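Local coordinates for 2-oxoadipate dioxygenase/decarboxylase (Pseudomonas putida, PDB 6W1G), which uses an iron(II) centre and molecular oxygen to decarboxylate and hydroxylate 2-oxoadipate, forming D-2-hydroxyglutarate in D-lysine catabolism, at residues Met93-Tyr98 against Leu433-Gln438; Gly299-Pro304 against Leu394-Phe399; Asp311-Ala316 against Phe341-Asp346; Asp315-Ala320 against Ala335-Asn340. All blocks are in the same frame, centred on the assembly; numbering follows the deposited sequence. Where two conformers were deposited one is given.

Contact 1 (Met93-Tyr98 against Leu433-Gln438); sequences MQPVGY and LGLQVQ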
loop_
_atom_site.group_PDB
_atom_site.type_symbol
_atom_site.label_atom_id
_atom_site.label_comp_id
_atom_site.label_asym_id
_atom_site.label_seq_id
_atom_site.Cartn_x
_atom_site.Cartn_y
_atom_site.Cartn_z
ATOM N N MET A 93 0.402 -7.533 -11.001
ATOM C CA MET A 93 0.930 -6.488 -10.136
ATOM C C MET A 93 2.199 -5.963 -10.749
ATOM O O MET A 93 3.105 -6.764 -11.031
ATOM C CB MET A 93 1.195 -7.080 -8.751
ATOM C CG MET A 93 -0.082 -7.531 -8.080
ATOM S SD MET A 93 0.148 -8.663 -6.667
ATOM C CE MET A 93 0.741 -7.469 -5.503
ATOM N N GLN A 94 2.318 -4.712 -10.947
ATOM C CA GLN A 94 3.435 -4.006 -11.532
ATOM C C GLN A 94 4.091 -3.109 -10.508
ATOM O O GLN A 94 3.424 -2.633 -9.596
ATOM C CB GLN A 94 2.995 -3.166 -12.722
ATOM C CG GLN A 94 2.303 -3.973 -13.761
ATOM C CD GLN A 94 1.790 -3.093 -14.881
ATOM O OE1 GLN A 94 2.537 -2.276 -15.433
ATOM N NE2 GLN A 94 0.505 -3.233 -15.215
ATOM N N PRO A 95 5.387 -2.796 -10.658
ATOM C CA PRO A 95 6.049 -1.900 -9.686
ATOM C C PRO A 95 5.654 -0.451 -9.905
ATOM O O PRO A 95 5.823 0.069 -11.018
ATOM C CB PRO A 95 7.537 -2.122 -9.970
ATOM C CG PRO A 95 7.546 -2.553 -11.428
ATOM C CD PRO A 95 6.322 -3.345 -11.671
ATOM N N VAL A 96 5.137 0.181 -8.868
ATOM C CA VAL A 96 4.668 1.561 -8.938
ATOM C C VAL A 96 5.367 2.348 -7.843
ATOM O O VAL A 96 5.337 1.958 -6.670
ATOM C CB VAL A 96 3.138 1.647 -8.770
ATOM C CG1 VAL A 96 2.706 3.096 -8.849
ATOM C CG2 VAL A 96 2.447 0.782 -9.796
ATOM N N GLY A 97 5.955 3.488 -8.219
ATOM C CA GLY A 97 6.562 4.380 -7.270
ATOM C C GLY A 97 7.937 3.972 -6.814
ATOM O O GLY A 97 8.404 2.857 -7.044
ATOM N N TYR A 98 8.614 4.902 -6.149
ATOM C CA TYR A 98 9.956 4.670 -5.637
ATOM C C TYR A 98 10.110 5.455 -4.343
ATOM O O TYR A 98 9.792 6.645 -4.269
ATOM C CB TYR A 98 11.007 5.123 -6.667
ATOM C CG TYR A 98 12.404 5.021 -6.114
ATOM C CD1 TYR A 98 12.969 3.784 -5.803
ATOM C CD2 TYR A 98 13.157 6.150 -5.859
ATOM C CE1 TYR A 98 14.217 3.668 -5.262
ATOM C CE2 TYR A 98 14.425 6.043 -5.324
ATOM C CZ TYR A 98 14.963 4.810 -5.038
ATOM O OH TYR A 98 16.241 4.765 -4.506
ATOM N N LEU A 433 15.753 -4.107 -10.297
ATOM C CA LEU A 433 14.394 -4.571 -10.538
ATOM C C LEU A 433 14.232 -5.199 -11.913
ATOM O O LEU A 433 13.425 -6.126 -12.094
ATOM C CB LEU A 433 13.485 -3.348 -10.437
ATOM C CG LEU A 433 11.985 -3.524 -10.602
ATOM C CD1 LEU A 433 11.385 -4.416 -9.555
ATOM C CD2 LEU A 433 11.310 -2.154 -10.551
ATOM N N GLY A 434 14.964 -4.692 -12.891
ATOM C CA GLY A 434 14.821 -5.200 -14.226
ATOM C C GLY A 434 13.806 -4.460 -15.067
ATOM O O GLY A 434 13.554 -4.870 -16.202
ATOM N N LEU A 435 13.202 -3.410 -14.531
ATOM C CA LEU A 435 12.359 -2.515 -15.315
ATOM C C LEU A 435 12.214 -1.204 -14.567
ATOM O O LEU A 435 12.679 -1.055 -13.441
ATOM C CB LEU A 435 11.041 -3.175 -15.692
ATOM C CG LEU A 435 10.153 -3.497 -14.532
ATOM C CD1 LEU A 435 8.697 -3.430 -15.003
ATOM C CD2 LEU A 435 10.488 -4.844 -14.051
ATOM N N GLN A 436 11.573 -0.233 -15.226
ATOM C CA GLN A 436 11.321 1.056 -14.590
ATOM C C GLN A 436 10.046 0.995 -13.756
ATOM O O GLN A 436 9.118 0.256 -14.092
ATOM C CB GLN A 436 11.194 2.150 -15.648
ATOM C CG GLN A 436 12.538 2.474 -16.242
ATOM C CD GLN A 436 12.561 3.805 -16.939
ATOM O OE1 GLN A 436 13.300 4.703 -16.548
ATOM N NE2 GLN A 436 11.755 3.949 -17.980
ATOM N N VAL A 437 10.047 1.703 -12.620
ATOM C CA VAL A 437 8.818 1.798 -11.825
ATOM C C VAL A 437 7.832 2.700 -12.563
ATOM O O VAL A 437 8.228 3.606 -13.326
ATOM C CB VAL A 437 9.069 2.280 -10.387
ATOM C CG1 VAL A 437 10.133 1.376 -9.740
ATOM C CG2 VAL A 437 9.455 3.729 -10.300
ATOM N N GLN A 438 6.558 2.410 -12.418
ATOM C CA GLN A 438 5.515 3.221 -13.017
ATOM C C GLN A 438 5.309 4.485 -12.187
ATOM O O GLN A 438 5.490 4.494 -10.969
ATOM C CB GLN A 438 4.205 2.440 -13.047
ATOM C CG GLN A 438 4.063 1.378 -14.075
ATOM C CD GLN A 438 3.186 1.906 -15.160
ATOM O OE1 GLN A 438 3.427 2.995 -15.678
ATOM N NE2 GLN A 438 2.129 1.176 -15.481
#
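Pro-95 turns its ring into the curve of Leu-433-Gln-438 and meets two leucines there. CD2 of Leu-433 comes obliquely across the ring, 3.8 Å from CB of Pro-95. Leu-435 instead approaches tip to tip, its CD1 lying 3.9 Å from CG of Pro-95; its chi1 of 65° sets CG between the backbone N and the carbonyl carbon. Val-437 sits over the peptide oxygen further along the strand: its CB, CG1 and CG2 are all 3.5 Å from Gly-97 O, while CG2 also reaches CB of Tyr-98. These carbons crowd an oxygen whose hydrogen-bond partner is Thr-111 OG1 on the adjacent strand. In one of two modelled conformers of Gln-438, NE2 makes a weak bond of 3.5 Å to OE1 of Gln-94, doubtful as a fixed link. The firm link is made by the backbone of Gln-438, which uses both its polar atoms. Its N donates to Pro-95 O at 2.8 Å and 175°, and its O accepts from Gly-97 N at 3.0 Å and 162°. Together they form a single beta bridge, centred on Val-96 and Gln-438. Strand 94-100 is an outermost strand of its five-stranded sheet, so the bridge ties the loop between helices 424-433 and 440-458 to the edge of a sheet consistent with the βαβββ module of the glyoxalase clan.

Contact 2 (Gly299-Pro304 against Leu394-Phe399); sequences GAALTP and LVYEDF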
loop_
_atom_site.group_PDB
_atom_site.type_symbol
_atom_site.label_atom_id
_atom_site.label_comp_id
_atom_site.label_asym_id
_atom_site.label_seq_id
_atom_site.Cartn_x
_atom_site.Cartn_y
_atom_site.Cartn_z
ATOM N N GLY A 299 -7.420 7.690 1.607
ATOM C CA GLY A 299 -8.160 8.815 1.084
ATOM C C GLY A 299 -7.806 9.132 -0.357
ATOM O O GLY A 299 -7.484 8.227 -1.118
ATOM N N ALA A 300 -7.915 10.398 -0.736
ATOM C CA ALA A 300 -7.796 10.819 -2.123
ATOM C C ALA A 300 -6.359 10.828 -2.601
ATOM O O ALA A 300 -5.443 11.352 -1.953
ATOM C CB ALA A 300 -8.360 12.217 -2.258
ATOM N N ALA A 301 -6.176 10.365 -3.833
ATOM C CA ALA A 301 -4.922 10.558 -4.536
ATOM C C ALA A 301 -4.753 12.038 -4.867
ATOM O O ALA A 301 -5.687 12.706 -5.306
ATOM C CB ALA A 301 -4.964 9.729 -5.808
ATOM N N LEU A 302 -3.540 12.545 -4.668
ATOM C CA LEU A 302 -3.198 13.947 -4.914
ATOM C C LEU A 302 -2.460 14.126 -6.227
ATOM O O LEU A 302 -1.652 13.291 -6.634
ATOM C CB LEU A 302 -2.355 14.505 -3.780
ATOM C CG LEU A 302 -2.996 14.494 -2.416
ATOM C CD1 LEU A 302 -2.126 15.166 -1.386
ATOM C CD2 LEU A 302 -4.396 15.146 -2.499
ATOM N N THR A 303 -2.744 15.246 -6.888
ATOM C CA THR A 303 -2.006 15.670 -8.057
ATOM C C THR A 303 -0.608 16.155 -7.613
ATOM O O THR A 303 -0.359 16.352 -6.438
ATOM C CB THR A 303 -2.757 16.840 -8.717
ATOM O OG1 THR A 303 -2.769 17.879 -7.765
ATOM C CG2 THR A 303 -4.166 16.413 -9.092
ATOM N N PRO A 304 0.274 16.467 -8.559
ATOM C CA PRO A 304 1.548 17.125 -8.198
ATOM C C PRO A 304 1.348 18.369 -7.363
ATOM O O PRO A 304 2.042 18.589 -6.371
ATOM C CB PRO A 304 2.207 17.386 -9.560
ATOM C CG PRO A 304 1.693 16.272 -10.426
ATOM C CD PRO A 304 0.241 16.053 -9.959
ATOM N N LEU A 394 -10.663 9.999 -6.328
ATOM C CA LEU A 394 -10.014 8.748 -6.687
ATOM C C LEU A 394 -9.166 8.273 -5.527
ATOM O O LEU A 394 -8.285 9.015 -5.096
ATOM C CB LEU A 394 -9.141 9.000 -7.903
ATOM C CG LEU A 394 -8.372 7.781 -8.423
ATOM C CD1 LEU A 394 -9.262 6.676 -8.858
ATOM C CD2 LEU A 394 -7.418 8.238 -9.534
ATOM N N VAL A 395 -9.391 7.050 -5.058
ATOM C CA VAL A 395 -8.678 6.544 -3.885
ATOM C C VAL A 395 -7.204 6.359 -4.173
ATOM O O VAL A 395 -6.802 5.848 -5.224
ATOM C CB VAL A 395 -9.363 5.287 -3.340
ATOM C CG1 VAL A 395 -9.391 4.121 -4.375
ATOM C CG2 VAL A 395 -8.727 4.825 -2.016
ATOM N N TYR A 396 -6.399 6.711 -3.180
ATOM C CA TYR A 396 -4.948 6.554 -3.230
ATOM C C TYR A 396 -4.580 5.104 -3.021
ATOM O O TYR A 396 -5.015 4.479 -2.042
ATOM C CB TYR A 396 -4.377 7.423 -2.115
ATOM C CG TYR A 396 -2.856 7.542 -2.149
ATOM C CD1 TYR A 396 -2.228 8.063 -3.270
ATOM C CD2 TYR A 396 -2.075 7.180 -1.070
ATOM C CE1 TYR A 396 -0.843 8.239 -3.322
ATOM C CE2 TYR A 396 -0.704 7.359 -1.090
ATOM C CZ TYR A 396 -0.095 7.874 -2.248
ATOM O OH TYR A 396 1.256 8.091 -2.364
ATOM N N GLU A 397 -3.753 4.580 -3.916
ATOM C CA GLU A 397 -3.339 3.190 -3.940
ATOM C C GLU A 397 -1.915 2.970 -3.490
ATOM O O GLU A 397 -1.485 1.804 -3.380
ATOM C CB GLU A 397 -3.443 2.633 -5.395
ATOM C CG GLU A 397 -4.806 2.785 -5.986
ATOM C CD GLU A 397 -5.886 1.858 -5.442
ATOM O OE1 GLU A 397 -5.610 1.029 -4.537
ATOM O OE2 GLU A 397 -7.058 1.991 -5.913
ATOM N N ASP A 398 -1.171 4.044 -3.222
ATOM C CA ASP A 398 0.276 3.984 -2.941
ATOM C C ASP A 398 0.537 4.287 -1.463
ATOM O O ASP A 398 -0.298 3.973 -0.609
ATOM C CB ASP A 398 0.972 4.856 -3.966
ATOM C CG ASP A 398 0.728 4.324 -5.361
ATOM O OD1 ASP A 398 1.244 3.230 -5.640
ATOM O OD2 ASP A 398 -0.031 4.958 -6.127
ATOM N N PHE A 399 1.709 4.837 -1.162
ATOM C CA PHE A 399 2.171 4.930 0.216
ATOM C C PHE A 399 2.656 6.348 0.494
ATOM O O PHE A 399 2.827 7.162 -0.434
ATOM C CB PHE A 399 3.239 3.871 0.449
ATOM C CG PHE A 399 2.653 2.490 0.304
ATOM C CD1 PHE A 399 2.052 1.895 1.372
ATOM C CD2 PHE A 399 2.591 1.841 -0.912
ATOM C CE1 PHE A 399 1.433 0.683 1.275
ATOM C CE2 PHE A 399 1.926 0.636 -1.037
ATOM C CZ PHE A 399 1.406 0.020 0.061
#
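Two backbone bonds join Gly-299-Ala-301 to Leu-394-Tyr-396 as a single beta bridge between Ala-300 and Val-395, whose CA atoms are 4.7 Å apart. Tyr-396 N donates to Gly-299 O at 2.8 Å, and Ala-301 N donates to Leu-394 O, also at 2.8 Å and almost straight at 179°. Both acceptors gain a CA-H...O contact: Val-395 CA is 3.5 Å from Gly-299 O, and Ala-300 CA is the same distance from Leu-394 O. Of the side chains, Tyr-396 does most of the work across the bridge. Its CG is anti to the backbone N (chi1 -171°), and the ring runs past Ala-301, with CD1 3.9 Å from Ala-301 CA in an oblique approach. The same ring closes back on its own segment. Asp-398 N stands 3.8 Å above the ring plane, over its centre, and OH donates to Phe-399 O at 2.7 Å from a position 37° out of the carbonyl plane. The ring thus packs on Ala-301 and is tied by its hydroxyl to Phe-399, the chain between doubling round it. Buried charges next to it are paired elsewhere, Glu-397 with Arg-64 and Arg-127, and Asp-398 with Arg-114. The bridge lies at the start of a loop that passes beside the metal site, where Phe-399 meets the nickel ligand His-70 edge-to-face, and runs on to the 2-oxoadipate-binding residue Val-402.

Contact 3 (Asp311-Ala316 against Phe341-Asp346); sequences DKLLDA and FAEFPD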
loop_
_atom_site.group_PDB
_atom_site.type_symbol
_atom_site.label_atom_id
_atom_site.label_comp_id
_atom_site.label_asym_id
_atom_site.label_seq_id
_atom_site.Cartn_x
_atom_site.Cartn_y
_atom_site.Cartn_z
ATOM N N ASP A 311 3.210 18.350 1.257
ATOM C CA ASP A 311 4.580 18.309 1.761
ATOM C C ASP A 311 4.899 19.592 2.520
ATOM O O ASP A 311 5.569 19.563 3.563
ATOM C CB ASP A 311 5.550 18.091 0.594
ATOM C CG ASP A 311 5.380 16.724 -0.120
ATOM O OD1 ASP A 311 4.643 15.846 0.381
ATOM O OD2 ASP A 311 6.002 16.545 -1.193
ATOM N N LYS A 312 4.404 20.732 2.021
ATOM C CA LYS A 312 4.704 22.013 2.650
ATOM C C LYS A 312 4.110 22.089 4.049
ATOM O O LYS A 312 4.756 22.542 4.992
ATOM C CB LYS A 312 4.142 23.153 1.803
ATOM C CG LYS A 312 4.413 24.560 2.304
ATOM C CD LYS A 312 3.820 25.554 1.341
ATOM C CE LYS A 312 2.376 25.843 1.692
ATOM N NZ LYS A 312 2.191 27.306 1.924
ATOM N N LEU A 313 2.855 21.673 4.180
ATOM C CA LEU A 313 2.187 21.764 5.468
ATOM C C LEU A 313 2.733 20.742 6.455
ATOM O O LEU A 313 2.806 21.010 7.662
ATOM C CB LEU A 313 0.687 21.613 5.276
ATOM C CG LEU A 313 0.087 22.637 4.307
ATOM C CD1 LEU A 313 -1.379 22.386 4.100
ATOM C CD2 LEU A 313 0.312 24.098 4.745
ATOM N N LEU A 314 3.102 19.554 5.970
ATOM C CA LEU A 314 3.724 18.571 6.850
ATOM C C LEU A 314 5.079 19.069 7.331
ATOM O O LEU A 314 5.396 18.971 8.523
ATOM C CB LEU A 314 3.795 17.228 6.122
ATOM C CG LEU A 314 4.371 16.162 7.052
ATOM C CD1 LEU A 314 3.534 15.841 8.267
ATOM C CD2 LEU A 314 4.602 14.898 6.218
ATOM N N ASP A 315 5.890 19.618 6.425
ATOM C CA ASP A 315 7.167 20.213 6.828
ATOM C C ASP A 315 6.982 21.316 7.870
ATOM O O ASP A 315 7.740 21.385 8.842
ATOM C CB ASP A 315 7.901 20.738 5.594
ATOM C CG ASP A 315 8.421 19.626 4.689
ATOM O OD1 ASP A 315 8.831 19.949 3.556
ATOM O OD2 ASP A 315 8.417 18.447 5.101
ATOM N N ALA A 316 5.978 22.173 7.698
ATOM C CA ALA A 316 5.761 23.256 8.649
ATOM C C ALA A 316 5.372 22.726 10.018
ATOM O O ALA A 316 5.793 23.285 11.037
ATOM C CB ALA A 316 4.706 24.222 8.118
ATOM N N PHE A 341 -2.576 22.035 8.790
ATOM C CA PHE A 341 -3.273 21.478 7.628
ATOM C C PHE A 341 -4.617 22.144 7.398
ATOM O O PHE A 341 -5.309 21.799 6.439
ATOM C CB PHE A 341 -3.428 19.956 7.738
ATOM C CG PHE A 341 -2.347 19.208 7.019
ATOM C CD1 PHE A 341 -1.139 18.963 7.637
ATOM C CD2 PHE A 341 -2.528 18.774 5.729
ATOM C CE1 PHE A 341 -0.135 18.310 6.980
ATOM C CE2 PHE A 341 -1.539 18.109 5.061
ATOM C CZ PHE A 341 -0.344 17.845 5.685
ATOM N N ALA A 342 -4.998 23.099 8.261
ATOM C CA ALA A 342 -6.169 23.924 7.958
ATOM C C ALA A 342 -6.078 24.581 6.584
ATOM O O ALA A 342 -7.119 24.892 5.992
ATOM C CB ALA A 342 -6.347 25.003 9.038
ATOM N N GLU A 343 -4.872 24.811 6.071
ATOM C CA GLU A 343 -4.656 25.428 4.767
ATOM C C GLU A 343 -4.911 24.495 3.588
ATOM O O GLU A 343 -4.946 24.968 2.445
ATOM C CB GLU A 343 -3.203 25.894 4.713
ATOM C CG GLU A 343 -2.759 26.545 3.424
ATOM C CD GLU A 343 -1.361 27.128 3.503
ATOM O OE1 GLU A 343 -0.943 27.558 4.603
ATOM O OE2 GLU A 343 -0.692 27.148 2.449
ATOM N N PHE A 344 -5.083 23.210 3.819
ATOM C CA PHE A 344 -5.390 22.290 2.736
ATOM C C PHE A 344 -6.907 22.216 2.615
ATOM O O PHE A 344 -7.566 21.725 3.539
ATOM C CB PHE A 344 -4.807 20.908 3.013
ATOM C CG PHE A 344 -4.623 20.085 1.757
ATOM C CD1 PHE A 344 -5.718 19.722 0.975
ATOM C CD2 PHE A 344 -3.361 19.721 1.322
ATOM C CE1 PHE A 344 -5.548 19.016 -0.204
ATOM C CE2 PHE A 344 -3.181 19.011 0.147
ATOM C CZ PHE A 344 -4.277 18.641 -0.616
ATOM N N PRO A 345 -7.505 22.696 1.519
ATOM C CA PRO A 345 -8.974 22.730 1.445
ATOM C C PRO A 345 -9.591 21.384 1.775
ATOM O O PRO A 345 -9.122 20.349 1.296
ATOM C CB PRO A 345 -9.247 23.122 -0.007
ATOM C CG PRO A 345 -8.061 23.987 -0.353
ATOM C CD PRO A 345 -6.888 23.307 0.323
ATOM N N ASP A 346 -10.651 21.404 2.598
ATOM C CA ASP A 346 -11.344 20.198 3.058
ATOM C C ASP A 346 -12.779 20.207 2.532
ATOM O O ASP A 346 -13.730 19.818 3.215
ATOM C CB ASP A 346 -11.276 20.034 4.581
ATOM C CG ASP A 346 -11.649 18.635 5.039
ATOM O OD1 ASP A 346 -11.643 17.696 4.204
ATOM O OD2 ASP A 346 -11.936 18.473 6.256
#
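Leu-313 lies at the middle of this contact and touches three residues with different atoms. Its CB stands over the centre of the Phe-341 ring, 3.8 Å from the centroid and 11° off the normal, a CH-pi contact. CD1 meets the edge of the Phe-344 ring near its plane and lies 3.9 Å from CB of that residue. CD2 is 3.7 Å from CD of Glu-343, the two side chains crossing obliquely. Leu-314 adds a glancing approach, its N being 3.6 Å from CE1 of Phe-341. Beyond this apolar layer lies a salt bridge at the solvent-facing side: NZ of Lys-312 reaches OE2 of Glu-343 at 2.9 Å, on the syn side and 16° out of the carboxylate plane. The two side chains cross at about a right angle, Glu-343 extended and Lys-312 bent at its last two torsions. What positions the aromatic pair is a type I turn from Phe-341 to Phe-344, closed by Phe-344 N donating to Phe-341 O at 3.0 Å. Further out, Phe-341 also meets the ring of Tyr-310, Phe-344 packs on Leu-309, and Arg-258 takes the carbonyl oxygens of Phe-344 and Pro-345. The result is a helix-to-turn packing in the hairpin of helices 304-321 and 330-341: the turn following the second helix folds back over the first, with a leucine set among two phenylalanines and an exposed Lys-Glu ion pair on its solvent side.

Contact 4 (Asp315-Ala320 against Ala335-Asn340); sequences DATRVA and ALLQAN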
loop_
_atom_site.group_PDB
_atom_site.type_symbol
_atom_site.label_atom_id
_atom_site.label_comp_id
_atom_site.label_asym_id
_atom_site.label_seq_id
_atom_site.Cartn_x
_atom_site.Cartn_y
_atom_site.Cartn_z
ATOM N N ASP A 315 5.890 19.618 6.425
ATOM C CA ASP A 315 7.167 20.213 6.828
ATOM C C ASP A 315 6.982 21.316 7.870
ATOM O O ASP A 315 7.740 21.385 8.842
ATOM C CB ASP A 315 7.901 20.738 5.594
ATOM C CG ASP A 315 8.421 19.626 4.689
ATOM O OD1 ASP A 315 8.831 19.949 3.556
ATOM O OD2 ASP A 315 8.417 18.447 5.101
ATOM N N ALA A 316 5.978 22.173 7.698
ATOM C CA ALA A 316 5.761 23.256 8.649
ATOM C C ALA A 316 5.372 22.726 10.018
ATOM O O ALA A 316 5.793 23.285 11.037
ATOM C CB ALA A 316 4.706 24.222 8.118
ATOM N N THR A 317 4.620 21.633 10.056
ATOM C CA THR A 317 4.262 21.014 11.318
ATOM C C THR A 317 5.509 20.531 12.022
ATOM O O THR A 317 5.690 20.736 13.229
ATOM C CB THR A 317 3.330 19.836 11.086
ATOM O OG1 THR A 317 2.139 20.279 10.416
ATOM C CG2 THR A 317 2.972 19.175 12.386
ATOM N N ARG A 318 6.386 19.859 11.279
ATOM C CA ARG A 318 7.614 19.352 11.884
ATOM C C ARG A 318 8.504 20.476 12.402
ATOM O O ARG A 318 9.087 20.360 13.486
ATOM C CB ARG A 318 8.340 18.450 10.895
ATOM C CG ARG A 318 7.615 17.117 10.748
ATOM C CD ARG A 318 8.046 16.375 9.516
ATOM N NE ARG A 318 7.410 15.063 9.418
ATOM C CZ ARG A 318 7.551 14.236 8.393
ATOM N NH1 ARG A 318 8.305 14.583 7.366
ATOM N NH2 ARG A 318 6.935 13.065 8.403
ATOM N N VAL A 319 8.620 21.570 11.654
ATOM C CA VAL A 319 9.399 22.704 12.143
ATOM C C VAL A 319 8.823 23.233 13.455
ATOM O O VAL A 319 9.561 23.525 14.401
ATOM C CB VAL A 319 9.484 23.809 11.082
ATOM C CG1 VAL A 319 10.090 25.054 11.684
ATOM C CG2 VAL A 319 10.307 23.336 9.896
ATOM N N ALA A 320 7.497 23.366 13.523
ATOM C CA ALA A 320 6.850 23.918 14.699
ATOM C C ALA A 320 6.982 22.994 15.880
ATOM O O ALA A 320 6.926 23.447 17.031
ATOM C CB ALA A 320 5.364 24.121 14.436
ATOM N N ALA A 335 -1.877 18.259 17.552
ATOM C CA ALA A 335 -2.476 19.589 17.565
ATOM C C ALA A 335 -1.835 20.498 16.513
ATOM O O ALA A 335 -2.539 21.207 15.778
ATOM C CB ALA A 335 -2.375 20.194 18.967
ATOM N N LEU A 336 -0.509 20.471 16.403
ATOM C CA LEU A 336 0.175 21.289 15.410
ATOM C C LEU A 336 -0.159 20.834 13.999
ATOM O O LEU A 336 -0.289 21.657 13.078
ATOM C CB LEU A 336 1.675 21.166 15.611
ATOM C CG LEU A 336 2.260 21.869 16.834
ATOM C CD1 LEU A 336 3.690 21.428 17.006
ATOM C CD2 LEU A 336 2.165 23.353 16.628
ATOM N N LEU A 337 -0.267 19.530 13.802
ATOM C CA LEU A 337 -0.633 18.999 12.492
ATOM C C LEU A 337 -1.984 19.523 12.046
ATOM O O LEU A 337 -2.145 19.942 10.886
ATOM C CB LEU A 337 -0.628 17.480 12.570
ATOM C CG LEU A 337 -0.877 16.722 11.286
ATOM C CD1 LEU A 337 0.313 16.876 10.377
ATOM C CD2 LEU A 337 -1.172 15.261 11.601
ATOM N N GLN A 338 -2.985 19.463 12.928
ATOM C CA GLN A 338 -4.297 19.977 12.575
ATOM C C GLN A 338 -4.226 21.462 12.246
ATOM O O GLN A 338 -4.792 21.914 11.240
ATOM C CB GLN A 338 -5.309 19.661 13.675
ATOM C CG GLN A 338 -6.825 19.895 13.269
ATOM C CD GLN A 338 -7.285 19.484 11.824
ATOM O OE1 GLN A 338 -7.630 18.318 11.566
ATOM N NE2 GLN A 338 -7.324 20.463 10.888
ATOM N N ALA A 339 -3.514 22.236 13.060
ATOM C CA ALA A 339 -3.443 23.668 12.821
ATOM C C ALA A 339 -2.830 23.974 11.462
ATOM O O ALA A 339 -3.353 24.800 10.713
ATOM C CB ALA A 339 -2.670 24.326 13.958
ATOM N N ASN A 340 -1.727 23.312 11.122
ATOM C CA ASN A 340 -1.042 23.621 9.875
ATOM C C ASN A 340 -1.818 23.118 8.657
ATOM O O ASN A 340 -1.750 23.738 7.595
ATOM C CB ASN A 340 0.364 23.024 9.913
ATOM C CG ASN A 340 1.350 23.885 10.693
ATOM O OD1 ASN A 340 1.941 24.806 10.143
ATOM N ND2 ASN A 340 1.541 23.577 11.975
#
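Thr-317 lays its methyl group against the backbone of the facing helix: CG2 is 3.6 Å from Leu-337 N and equally far from Leu-337 CA. That methyl is anti to the backbone N, while OG1 (chi1 -59°) turns back towards its own helix and hydrogen-bonds to Leu-313 O. The hydroxyl oxygen is also 3.3 Å from CB of Asn-340, whose side chain crosses that of the threonine obliquely. No hydrogen bond joins the two segments. The amide of Asn-340 instead returns to its own helix, ND2 donating to Leu-336 O at 2.9 Å and 166°. This oxygen accepts Asn-340 N as well, and the two donors arrive from opposite faces of the carbonyl plane. With ND2 so engaged, OD1 rests against CB of Ala-316 at 3.5 Å. One turn earlier in its helix, Leu-336 sets its branches against Ala-320: CD2 lies 4.0 Å from Ala-320 CB, and CD1 is 3.8 Å from Ala-320 O. Small residues on one helix thus receive larger ones from the other, with the segment axes 8.9 Å apart at closest approach and 138° between their directions. Helices 304-321 and 330-341 follow each other in the chain as a helical hairpin, with Leu-337 also touching Pro-256 in a flanking loop.

Contact 1 closes the longest loop of the four, and contact 2 is nested inside it; contacts 3 and 4 lie within contact 2. Space follows this order, with contact 1 centred about 17 Å from contact 2, and contact 2 about 16 Å from contact 3. The first pair touch through Val-96 CG1 and Asp-398 OD1, 3.5 Å apart, and the second through Leu-302 and Phe-344. Contacts 3 and 4, only about 8 Å apart between centres, share helix 304-321. Contact 1 thus lies at a sheet edge and contact 2 in the loop that leads past the metal site, while contacts 3 and 4 pack a peripheral helical hairpin entered through the loop 299-304.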